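Local coordinates for protein five-membered-cyclitol-phosphate synthase (Streptomyces citricolor, PDB 6K96) that belongs to the myo-inositol-1-phosphate synthase family and binds nicotinamide-adenine-dinucleotide together with a sodium ion, at residues R195-L198 against G199-S202; L288-D292 against S293-A297; G298-I301 against D302-I306; A320-V323 against K324-S328. One frame throughout, in Å; residues are numbered along the deposited sequence.

Contact 1 (R195-L198 against G199-S202); sequences RALL and GLLS
Leu200 lies over the turn that precedes it: its CB sits 3.3 Å from Leu197 O, and its CG faces Ala196 O. Leu201 does the same one step on, with CD1 turned back to lie 3.4 Å from Leu197 O. Methyl meets methyl more loosely, Leu197 CD2 and Leu200 CD1 being 4.3 Å apart. Four i to i+4 backbone bonds set this spacing. The shortest runs from Gly199 N to Arg195 O (2.8 Å), and Leu200 N to Ala196 O, Leu201 N to Leu197 O and Ser202 N to Leu198 O continue the series along helix 190-203. In Leu200 the first torsion (chi1 -85°) sets CG beside the backbone N, over the previous turn. Around this turn, Leu197, Leu198 and Leu201 all rest on Ile272 of strand 265-275, while Ala196 and Leu200 pack on Leu200 and Ala196 of the second subunit, a reciprocal pairing of the two helices. Arg195 and Ser202 are exposed. With the main-chain groups bonded along the helix and leucine branches directed at the sheet and the other subunit, the turn is amphipathic, and apolar burial probably contributes much of its hold on both neighbours.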
loop_
_atom_site.group_PDB
_atom_site.type_symbol
_atom_site.label_atom_id
_atom_site.label_comp_id
_atom_site.label_asym_id
_atom_site.label_seq_id
_atom_site.Cartn_x
_atom_site.Cartn_y
_atom_site.Cartn_z
ATOM N N ARG B 195 12.339 -3.985 11.804
ATOM C CA ARG B 195 12.808 -4.070 13.206
ATOM C C ARG B 195 12.425 -2.776 13.933
ATOM O O ARG B 195 12.036 -2.872 15.073
ATOM C CB ARG B 195 14.314 -4.408 13.151
ATOM C CG ARG B 195 15.070 -4.350 14.466
ATOM C CD ARG B 195 16.591 -4.417 14.246
ATOM N NE ARG B 195 17.231 -4.414 15.563
ATOM C CZ ARG B 195 17.939 -5.418 16.112
ATOM N NH1 ARG B 195 18.201 -6.526 15.436
ATOM N NH2 ARG B 195 18.417 -5.292 17.344
ATOM N N ALA B 196 12.603 -1.619 13.282
ATOM C CA ALA B 196 12.308 -0.298 13.857
ATOM C C ALA B 196 10.813 -0.239 14.186
ATOM O O ALA B 196 10.465 0.284 15.278
ATOM C CB ALA B 196 12.699 0.809 12.903
ATOM N N LEU B 197 9.963 -0.733 13.290
ATOM C CA LEU B 197 8.498 -0.650 13.456
ATOM C C LEU B 197 8.101 -1.576 14.579
ATOM O O LEU B 197 7.223 -1.194 15.368
ATOM C CB LEU B 197 7.759 -0.957 12.146
ATOM C CG LEU B 197 7.874 0.164 11.110
ATOM C CD1 LEU B 197 7.311 -0.200 9.746
ATOM C CD2 LEU B 197 7.235 1.430 11.631
ATOM N N LEU B 198 8.699 -2.768 14.642
ATOM C CA LEU B 198 8.350 -3.742 15.704
ATOM C C LEU B 198 8.824 -3.162 17.021
ATOM O O LEU B 198 8.043 -3.252 17.980
ATOM C CB LEU B 198 8.916 -5.124 15.391
ATOM C CG LEU B 198 8.079 -5.937 14.405
ATOM C CD1 LEU B 198 8.833 -7.222 14.013
ATOM C CD2 LEU B 198 6.705 -6.297 14.976
ATOM N N GLY B 199 10.001 -2.535 17.013
ATOM C CA GLY B 199 10.572 -1.762 18.143
ATOM C C GLY B 199 9.558 -0.794 18.749
ATOM O O GLY B 199 9.383 -0.840 19.968
ATOM N N LEU B 200 8.928 0.040 17.904
ATOM C CA LEU B 200 7.895 1.042 18.229
ATOM C C LEU B 200 6.745 0.389 18.974
ATOM O O LEU B 200 6.396 0.919 20.058
ATOM C CB LEU B 200 7.324 1.647 16.949
ATOM C CG LEU B 200 8.076 2.810 16.329
ATOM C CD1 LEU B 200 7.123 3.571 15.378
ATOM C CD2 LEU B 200 8.675 3.745 17.400
ATOM N N LEU B 201 6.183 -0.686 18.406
ATOM C CA LEU B 201 5.023 -1.375 19.014
ATOM C C LEU B 201 5.335 -1.826 20.439
ATOM O O LEU B 201 4.425 -1.702 21.296
ATOM C CB LEU B 201 4.581 -2.577 18.181
ATOM C CG LEU B 201 3.445 -2.311 17.219
ATOM C CD1 LEU B 201 3.931 -1.427 16.069
ATOM C CD2 LEU B 201 2.844 -3.608 16.717
ATOM N N SER B 202 6.514 -2.370 20.708
ATOM C CA SER B 202 6.788 -3.025 22.019
ATOM C C SER B 202 7.310 -1.998 23.043
ATOM O O SER B 202 6.936 -2.081 24.228
ATOM C CB SER B 202 7.683 -4.252 21.860
ATOM O OG SER B 202 9.057 -3.902 21.713
#

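Contact 2 (L288-D292 against S293-A297); sequences LKVQD and SSNAA. With NA (sodium ion), chain H; NAD (nicotinamide-adenine-dinucleotide), chain G.
Ser294 N and Asn295 N both converge on Gln291 O. The Ser294 bond is short, 2.7 Å from N to O, but its donor stands 40° out of the carbonyl plane; the Asn295 bond, 3.3 Å from N to Gln291 O, lies in that plane. The last strand carbonyl thus receives two N-H groups of the first turn of helix 292-313. Asp292 turns to the nicotinamide-adenine-dinucleotide: its backbone O accepts from the carboxamide N7N at 3.0 Å, and its OD1 takes a weak bond from the same nitrogen. With CG anti to the backbone N (chi1 -166°), the carboxylate reaches both that amide and a water, which donates to Asp292 OD1 and accepts from Asn295 ND2. Ser293 OG binds sodium at 2.5 Å, where the dinucleotide's O2N and O7N and Asn15 join it; Asp264 hydrogen-bonds the same hydroxyl. At the edge of this polar cluster, Val290 CG2 meets Asn295 ND2 at 3.6 Å, the two side chains crossing at about a right angle, while the main partner of that amide nitrogen is Leu188 O. Gln291 CB lies against Ser294 OG, itself hydrogen-bonded to Tyr83 and to Thr280 of the second subunit. This strand-to-helix junction forms the nicotinamide end of the dinucleotide pocket, with a sodium ion bridging carboxamide, phosphate and protein.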
loop_
_atom_site.group_PDB
_atom_site.type_symbol
_atom_site.label_atom_id
_atom_site.label_comp_id
_atom_site.label_asym_id
_atom_site.label_seq_id
_atom_site.Cartn_x
_atom_site.Cartn_y
_atom_site.Cartn_z
ATOM N N LEU B 288 8.637 -1.028 0.426
ATOM C CA LEU B 288 9.975 -0.443 0.290
ATOM C C LEU B 288 10.454 -0.750 -1.108
ATOM O O LEU B 288 10.283 -1.887 -1.507
ATOM C CB LEU B 288 10.868 -1.050 1.349
ATOM C CG LEU B 288 12.350 -0.727 1.232
ATOM C CD1 LEU B 288 12.582 0.761 1.167
ATOM C CD2 LEU B 288 13.141 -1.341 2.387
ATOM N N LYS B 289 10.850 0.254 -1.896
ATOM C CA LYS B 289 11.571 -0.010 -3.166
ATOM C C LYS B 289 12.949 0.606 -3.021
ATOM O O LYS B 289 12.955 1.710 -2.520
ATOM C CB LYS B 289 10.804 0.493 -4.384
ATOM C CG LYS B 289 11.249 -0.141 -5.698
ATOM C CD LYS B 289 10.370 0.206 -6.861
ATOM C CE LYS B 289 10.239 -0.918 -7.876
ATOM N NZ LYS B 289 11.019 -0.666 -9.125
ATOM N N VAL B 290 14.039 -0.084 -3.399
ATOM C CA VAL B 290 15.423 0.459 -3.430
ATOM C C VAL B 290 16.189 -0.074 -4.640
ATOM O O VAL B 290 15.759 -1.088 -5.237
ATOM C CB VAL B 290 16.131 0.092 -2.126
ATOM C CG1 VAL B 290 15.393 0.642 -0.931
ATOM C CG2 VAL B 290 16.329 -1.404 -1.975
ATOM N N GLN B 291 17.273 0.590 -5.023
ATOM C CA GLN B 291 18.263 0.071 -6.018
ATOM C C GLN B 291 19.221 -0.821 -5.242
ATOM O O GLN B 291 20.152 -0.269 -4.667
ATOM C CB GLN B 291 19.246 1.089 -6.597
ATOM C CG GLN B 291 19.014 1.567 -8.000
ATOM C CD GLN B 291 18.588 0.638 -9.112
ATOM O OE1 GLN B 291 17.923 1.131 -9.998
ATOM N NE2 GLN B 291 18.939 -0.638 -9.131
ATOM N N ASP B 292 18.963 -2.131 -5.186
ATOM C CA ASP B 292 19.639 -3.063 -4.222
ATOM C C ASP B 292 21.152 -2.780 -4.208
ATOM O O ASP B 292 21.707 -2.594 -3.129
ATOM C CB ASP B 292 19.283 -4.522 -4.506
ATOM C CG ASP B 292 19.658 -5.469 -3.382
ATOM O OD1 ASP B 292 19.522 -5.032 -2.241
ATOM O OD2 ASP B 292 20.172 -6.619 -3.675
ATOM N N SER B 293 21.799 -2.620 -5.349
ATOM C CA SER B 293 23.276 -2.472 -5.387
ATOM C C SER B 293 23.748 -1.048 -5.032
ATOM O O SER B 293 24.998 -0.878 -4.802
ATOM C CB SER B 293 23.795 -2.901 -6.706
ATOM O OG SER B 293 23.722 -4.308 -6.809
ATOM N N SER B 294 22.855 -0.062 -4.968
ATOM C CA SER B 294 23.148 1.248 -4.328
ATOM C C SER B 294 23.192 0.999 -2.827
ATOM O O SER B 294 24.004 1.656 -2.153
ATOM C CB SER B 294 22.137 2.356 -4.696
ATOM O OG SER B 294 22.345 2.849 -6.032
ATOM N N ASN B 295 22.385 0.063 -2.320
ATOM C CA ASN B 295 22.370 -0.245 -0.873
ATOM C C ASN B 295 23.713 -0.857 -0.522
ATOM O O ASN B 295 24.047 -0.803 0.634
ATOM C CB ASN B 295 21.243 -1.186 -0.462
ATOM C CG ASN B 295 20.051 -0.533 0.202
ATOM O OD1 ASN B 295 20.056 0.655 0.482
ATOM N ND2 ASN B 295 19.018 -1.322 0.471
ATOM N N ALA B 296 24.425 -1.464 -1.471
ATOM C CA ALA B 296 25.784 -2.008 -1.251
ATOM C C ALA B 296 26.749 -0.840 -1.317
ATOM O O ALA B 296 27.451 -0.633 -0.381
ATOM C CB ALA B 296 26.136 -3.032 -2.304
ATOM N N ALA B 297 26.745 -0.097 -2.417
ATOM C CA ALA B 297 27.804 0.916 -2.721
ATOM C C ALA B 297 27.743 2.060 -1.696
ATOM O O ALA B 297 28.783 2.498 -1.219
ATOM C CB ALA B 297 27.708 1.429 -4.125
HETATM NA NA NA H . 24.058 -6.260 -5.229
HETATM P PA NAD G . 26.889 -10.029 -8.496
HETATM O O1A NAD G . 26.283 -11.367 -8.673
HETATM O O2A NAD G . 26.293 -8.931 -9.333
HETATM O O5B NAD G . 28.464 -9.997 -8.592
HETATM C C5B NAD G . 29.102 -11.291 -8.495
HETATM C C4B NAD G . 30.294 -11.319 -9.416
HETATM O O4B NAD G . 31.297 -12.309 -9.010
HETATM C C3B NAD G . 29.927 -11.680 -10.858
HETATM O O3B NAD G . 30.635 -10.811 -11.733
HETATM C C2B NAD G . 30.468 -13.103 -10.977
HETATM O O2B NAD G . 30.540 -13.339 -12.354
HETATM C C1B NAD G . 31.776 -12.917 -10.202
HETATM N N9A NAD G . 32.513 -14.106 -9.822
HETATM C C8A NAD G . 31.936 -15.328 -9.577
HETATM N N7A NAD G . 32.795 -16.227 -9.153
HETATM C C5A NAD G . 34.010 -15.554 -9.083
HETATM C C6A NAD G . 35.295 -15.983 -8.693
HETATM N N6A NAD G . 35.544 -17.215 -8.266
HETATM N N1A NAD G . 36.297 -15.061 -8.692
HETATM C C2A NAD G . 36.005 -13.821 -9.127
HETATM N N3A NAD G . 34.839 -13.321 -9.531
HETATM C C4A NAD G . 33.854 -14.238 -9.482
HETATM O O3 NAD G . 26.715 -9.635 -6.969
HETATM P PN NAD G . 26.503 -8.187 -6.302
HETATM O O1N NAD G . 27.597 -7.310 -6.778
HETATM O O2N NAD G . 25.048 -7.907 -6.523
HETATM O O5D NAD G . 26.771 -8.541 -4.752
HETATM C C5D NAD G . 28.112 -9.073 -4.393
HETATM C C4D NAD G . 28.061 -9.667 -3.016
HETATM O O4D NAD G . 27.766 -8.666 -2.015
HETATM C C3D NAD G . 26.987 -10.755 -2.874
HETATM O O3D NAD G . 27.514 -11.760 -2.035
HETATM C C2D NAD G . 25.898 -10.052 -2.069
HETATM O O2D NAD G . 25.103 -10.868 -1.229
HETATM C C1D NAD G . 26.738 -9.169 -1.149
HETATM N N1N NAD G . 25.877 -8.107 -0.546
HETATM C C2N NAD G . 25.041 -7.314 -1.403
HETATM C C3N NAD G . 24.088 -6.452 -0.887
HETATM C C7N NAD G . 23.273 -5.619 -1.860
HETATM O O7N NAD G . 23.552 -5.630 -3.052
HETATM N N7N NAD G . 22.259 -4.905 -1.378
HETATM C C4N NAD G . 23.944 -6.410 0.498
HETATM C C5N NAD G . 24.871 -7.043 1.317
HETATM C C6N NAD G . 25.770 -7.949 0.784
HETATM O O HOH W 1 19.223 -4.035 0.299
#

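Contact 3 (G298-I301 against D302-I306); sequences GVII and DLIRI
Ile300 O receives Ile304 N at 2.8 Å in a nearly straight bond (N-H...O 171°), with the donor almost on the line of the carbonyl. One residue earlier, Leu303 N reaches Val299 O at 3.1 Å. These are regular alpha-helical i to i+4 bonds in the middle of helix 292-313, whose first turn binds the dinucleotide; the residues here are buried. Side chains one turn apart follow the same spacing. Ile300 CG2 and Ile304 CG2 touch at 3.8 Å, their chains crossing at a slant. The CG2 of Ile300 is held anti to the backbone N, whereas Ile304 places CG1 between N and the carbonyl carbon (chi1 56°), leaving its own CG2 for Ile300. The other branch, through CG1, takes Ile304 CD1 to 3.9 Å from Ile301 CD1. On another side Val299 CG1 and Leu303 CD1 meet more loosely, at 4.4 Å. Asp302 and Arg305 carry the polar side: Asp302 OD1 forms a salt bridge with Arg44, and Arg305 gives NH2 to Arg44 O and NE to Ile50 O, so the charged groups are buried yet partnered. Leu7 of strand 5-10 and Leu19 of helix 14-31 cover Ile304, while Ile301 meets Trp277 of the second subunit. At the root of the aspartate side chain, Asp302 CB lies close against the preceding turn, 3.1 Å from Val299 O.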
loop_
_atom_site.group_PDB
_atom_site.type_symbol
_atom_site.label_atom_id
_atom_site.label_comp_id
_atom_site.label_asym_id
_atom_site.label_seq_id
_atom_site.Cartn_x
_atom_site.Cartn_y
_atom_site.Cartn_z
ATOM N N GLY B 298 26.559 2.424 -1.264
ATOM C CA GLY B 298 26.375 3.378 -0.151
ATOM C C GLY B 298 27.108 2.988 1.112
ATOM O O GLY B 298 27.318 3.873 1.957
ATOM N N VAL B 299 27.496 1.716 1.254
ATOM C CA VAL B 299 28.226 1.247 2.475
ATOM C C VAL B 299 29.663 0.863 2.084
ATOM O O VAL B 299 30.583 1.144 2.841
ATOM C CB VAL B 299 27.401 0.139 3.141
ATOM C CG1 VAL B 299 28.261 -0.907 3.806
ATOM C CG2 VAL B 299 26.367 0.725 4.099
ATOM N N ILE B 300 29.858 0.336 0.890
ATOM C CA ILE B 300 31.204 -0.005 0.391
ATOM C C ILE B 300 32.015 1.291 0.451
ATOM O O ILE B 300 33.065 1.314 1.095
ATOM C CB ILE B 300 31.149 -0.682 -0.985
ATOM C CG1 ILE B 300 30.402 -2.009 -0.880
ATOM C CG2 ILE B 300 32.541 -0.921 -1.526
ATOM C CD1 ILE B 300 30.114 -2.680 -2.215
ATOM N N ILE B 301 31.521 2.388 -0.100
ATOM C CA ILE B 301 32.323 3.652 -0.131
ATOM C C ILE B 301 32.839 4.030 1.263
ATOM O O ILE B 301 33.879 4.616 1.324
ATOM C CB ILE B 301 31.526 4.809 -0.740
ATOM C CG1 ILE B 301 32.475 5.916 -1.184
ATOM C CG2 ILE B 301 30.463 5.280 0.256
ATOM C CD1 ILE B 301 33.527 5.447 -2.124
ATOM N N ASP B 302 32.093 3.759 2.329
ATOM C CA ASP B 302 32.520 3.887 3.746
ATOM C C ASP B 302 33.691 2.900 3.989
ATOM O O ASP B 302 34.805 3.365 4.192
ATOM C CB ASP B 302 31.301 3.615 4.646
ATOM C CG ASP B 302 30.627 4.858 5.195
ATOM O OD1 ASP B 302 31.119 5.348 6.209
ATOM O OD2 ASP B 302 29.596 5.327 4.633
ATOM N N LEU B 303 33.456 1.584 3.868
ATOM C CA LEU B 303 34.438 0.527 4.221
ATOM C C LEU B 303 35.741 0.687 3.413
ATOM O O LEU B 303 36.805 0.531 4.013
ATOM C CB LEU B 303 33.820 -0.863 3.986
ATOM C CG LEU B 303 32.621 -1.217 4.856
ATOM C CD1 LEU B 303 32.194 -2.633 4.574
ATOM C CD2 LEU B 303 32.922 -1.050 6.330
ATOM N N ILE B 304 35.686 0.926 2.104
ATOM C CA ILE B 304 36.944 0.970 1.303
ATOM C C ILE B 304 37.780 2.163 1.751
ATOM O O ILE B 304 39.014 2.082 1.663
ATOM C CB ILE B 304 36.755 0.996 -0.217
ATOM C CG1 ILE B 304 35.881 2.169 -0.654
ATOM C CG2 ILE B 304 36.254 -0.347 -0.713
ATOM C CD1 ILE B 304 35.582 2.159 -2.122
ATOM N N ARG B 305 37.150 3.248 2.185
ATOM C CA ARG B 305 37.915 4.434 2.633
ATOM C C ARG B 305 38.413 4.138 4.050
ATOM O O ARG B 305 39.532 4.621 4.392
ATOM C CB ARG B 305 37.100 5.727 2.606
ATOM C CG ARG B 305 36.859 6.340 1.235
ATOM C CD ARG B 305 35.415 6.802 1.070
ATOM N NE ARG B 305 35.022 8.089 1.614
ATOM C CZ ARG B 305 33.791 8.416 2.043
ATOM N NH1 ARG B 305 32.783 7.569 2.033
ATOM N NH2 ARG B 305 33.551 9.620 2.486
ATOM N N ILE B 306 37.635 3.400 4.857
ATOM C CA ILE B 306 38.089 3.063 6.228
ATOM C C ILE B 306 39.364 2.253 6.058
ATOM O O ILE B 306 40.359 2.562 6.737
ATOM C CB ILE B 306 37.033 2.346 7.070
ATOM C CG1 ILE B 306 35.759 3.159 7.255
ATOM C CG2 ILE B 306 37.629 2.015 8.424
ATOM C CD1 ILE B 306 34.588 2.313 7.745
#

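Contact 4 (A320-V323 against K324-S328); sequences AAAV and KVLKS
Leu326 bends back over Ala322, and its side chain can be followed outward from the main chain. CB stands 3.8 Å from Ala322 O and is almost as near to Val323 O. CG comes closer to the first of these carbonyl oxygens, at 3.5 Å. From there CD1 passes Ala322 O and ends 4.0 Å from Ala322 CB, the apolar meeting of the two side chains. A first torsion of -78° puts CG beside the backbone N, on the side where Ala322 lies. The backbone holds the bend by i to i+3 bonds. Leu326 N donates to Val323 O at 3.2 Å, fairly straight at nitrogen (158°) but well above the carbonyl plane, and a weak bond joins Val325 N to Ala322 O. The same Ala322 oxygen has Val325 CG2 at 3.4 Å, so carbons of two side chains lie against it. Beyond the turn, Ala322, Val325 and Leu326 all rest on Leu303 of helix 292-313, whereas Val323 faces Val341 of helix 338-353. From Val325 on, the chain runs beside another loop: Val325, Lys327 and Ser328 make backbone hydrogen bonds with Ala185, Asp183 and Asp182, and Lys327 NZ makes a salt bridge with Asp183. The Leu326 N bond closes a beta turn over 323-326, close to type I, after the 3-10 segment 320-322 in the connection between the last two helices.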
loop_
_atom_site.group_PDB
_atom_site.type_symbol
_atom_site.label_atom_id
_atom_site.label_comp_id
_atom_site.label_asym_id
_atom_site.label_seq_id
_atom_site.Cartn_x
_atom_site.Cartn_y
_atom_site.Cartn_z
ATOM N N ALA B 320 37.081 -0.305 14.213
ATOM C CA ALA B 320 35.759 -0.173 14.849
ATOM C C ALA B 320 34.879 0.813 14.038
ATOM O O ALA B 320 33.658 0.724 14.133
ATOM C CB ALA B 320 35.956 0.206 16.290
ATOM N N ALA B 321 35.447 1.671 13.193
ATOM C CA ALA B 321 34.652 2.601 12.363
ATOM C C ALA B 321 33.771 1.809 11.404
ATOM O O ALA B 321 32.912 2.397 10.782
ATOM C CB ALA B 321 35.546 3.526 11.572
ATOM N N ALA B 322 34.048 0.526 11.186
ATOM C CA ALA B 322 33.345 -0.275 10.156
ATOM C C ALA B 322 32.089 -0.891 10.749
ATOM O O ALA B 322 31.325 -1.494 9.983
ATOM C CB ALA B 322 34.250 -1.339 9.627
ATOM N N VAL B 323 31.866 -0.751 12.050
ATOM C CA VAL B 323 30.913 -1.648 12.768
ATOM C C VAL B 323 29.480 -1.371 12.287
ATOM O O VAL B 323 28.721 -2.328 11.977
ATOM C CB VAL B 323 31.116 -1.559 14.291
ATOM C CG1 VAL B 323 29.994 -2.199 15.079
ATOM C CG2 VAL B 323 32.440 -2.158 14.692
ATOM N N LYS B 324 29.071 -0.123 12.190
ATOM C CA LYS B 324 27.635 0.159 11.937
ATOM C C LYS B 324 27.229 -0.322 10.539
ATOM O O LYS B 324 26.005 -0.506 10.346
ATOM C CB LYS B 324 27.313 1.636 12.148
ATOM C CG LYS B 324 27.241 2.028 13.614
ATOM C CD LYS B 324 26.286 3.178 13.933
ATOM C CE LYS B 324 25.967 3.221 15.423
ATOM N NZ LYS B 324 25.549 4.562 15.906
ATOM N N VAL B 325 28.180 -0.534 9.611
ATOM C CA VAL B 325 27.813 -0.901 8.213
ATOM C C VAL B 325 28.086 -2.391 7.924
ATOM O O VAL B 325 28.082 -2.768 6.726
ATOM C CB VAL B 325 28.490 0.035 7.204
ATOM C CG1 VAL B 325 28.051 1.468 7.401
ATOM C CG2 VAL B 325 29.992 -0.072 7.251
ATOM N N LEU B 326 28.246 -3.221 8.965
ATOM C CA LEU B 326 28.552 -4.671 8.826
ATOM C C LEU B 326 27.521 -5.458 9.629
ATOM O O LEU B 326 27.182 -5.006 10.755
ATOM C CB LEU B 326 29.956 -4.960 9.362
ATOM C CG LEU B 326 31.117 -4.588 8.449
ATOM C CD1 LEU B 326 32.440 -4.828 9.136
ATOM C CD2 LEU B 326 31.079 -5.325 7.134
ATOM N N LYS B 327 27.086 -6.618 9.118
ATOM C CA LYS B 327 26.262 -7.573 9.917
ATOM C C LYS B 327 27.145 -8.318 10.933
ATOM O O LYS B 327 26.668 -8.506 12.052
ATOM C CB LYS B 327 25.431 -8.486 9.013
ATOM C CG LYS B 327 24.413 -7.722 8.184
ATOM C CD LYS B 327 22.976 -8.198 8.229
ATOM C CE LYS B 327 22.543 -8.847 6.934
ATOM N NZ LYS B 327 23.200 -10.162 6.771
ATOM N N SER B 328 28.396 -8.651 10.601
ATOM C CA SER B 328 29.214 -9.644 11.348
ATOM C C SER B 328 30.634 -9.132 11.532
ATOM O O SER B 328 31.597 -9.708 11.037
ATOM C CB SER B 328 29.194 -10.964 10.607
ATOM O OG SER B 328 27.851 -11.369 10.308
#

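Contacts 2 and 3 follow one another on helix 292-313: contact 2 forms its dinucleotide-binding start, and contact 3, centred about 15 Å away, its buried middle, where the Ile300 side chain is still about 6 Å from the nicotinamide-adenine-dinucleotide. Contact 4 packs against contact 3, with centres about 10 Å apart; Val325 CG2 lies 3.2 Å from Leu303 CD2, and Ala322 CB touches the same methyl. Its Leu326 side chain is about 9 Å from the dinucleotide. Contact 1 stands apart, its centre about 23 Å from that of contact 2, with no touch between them. Contacts 1, 2 and 3 all meet the second subunit.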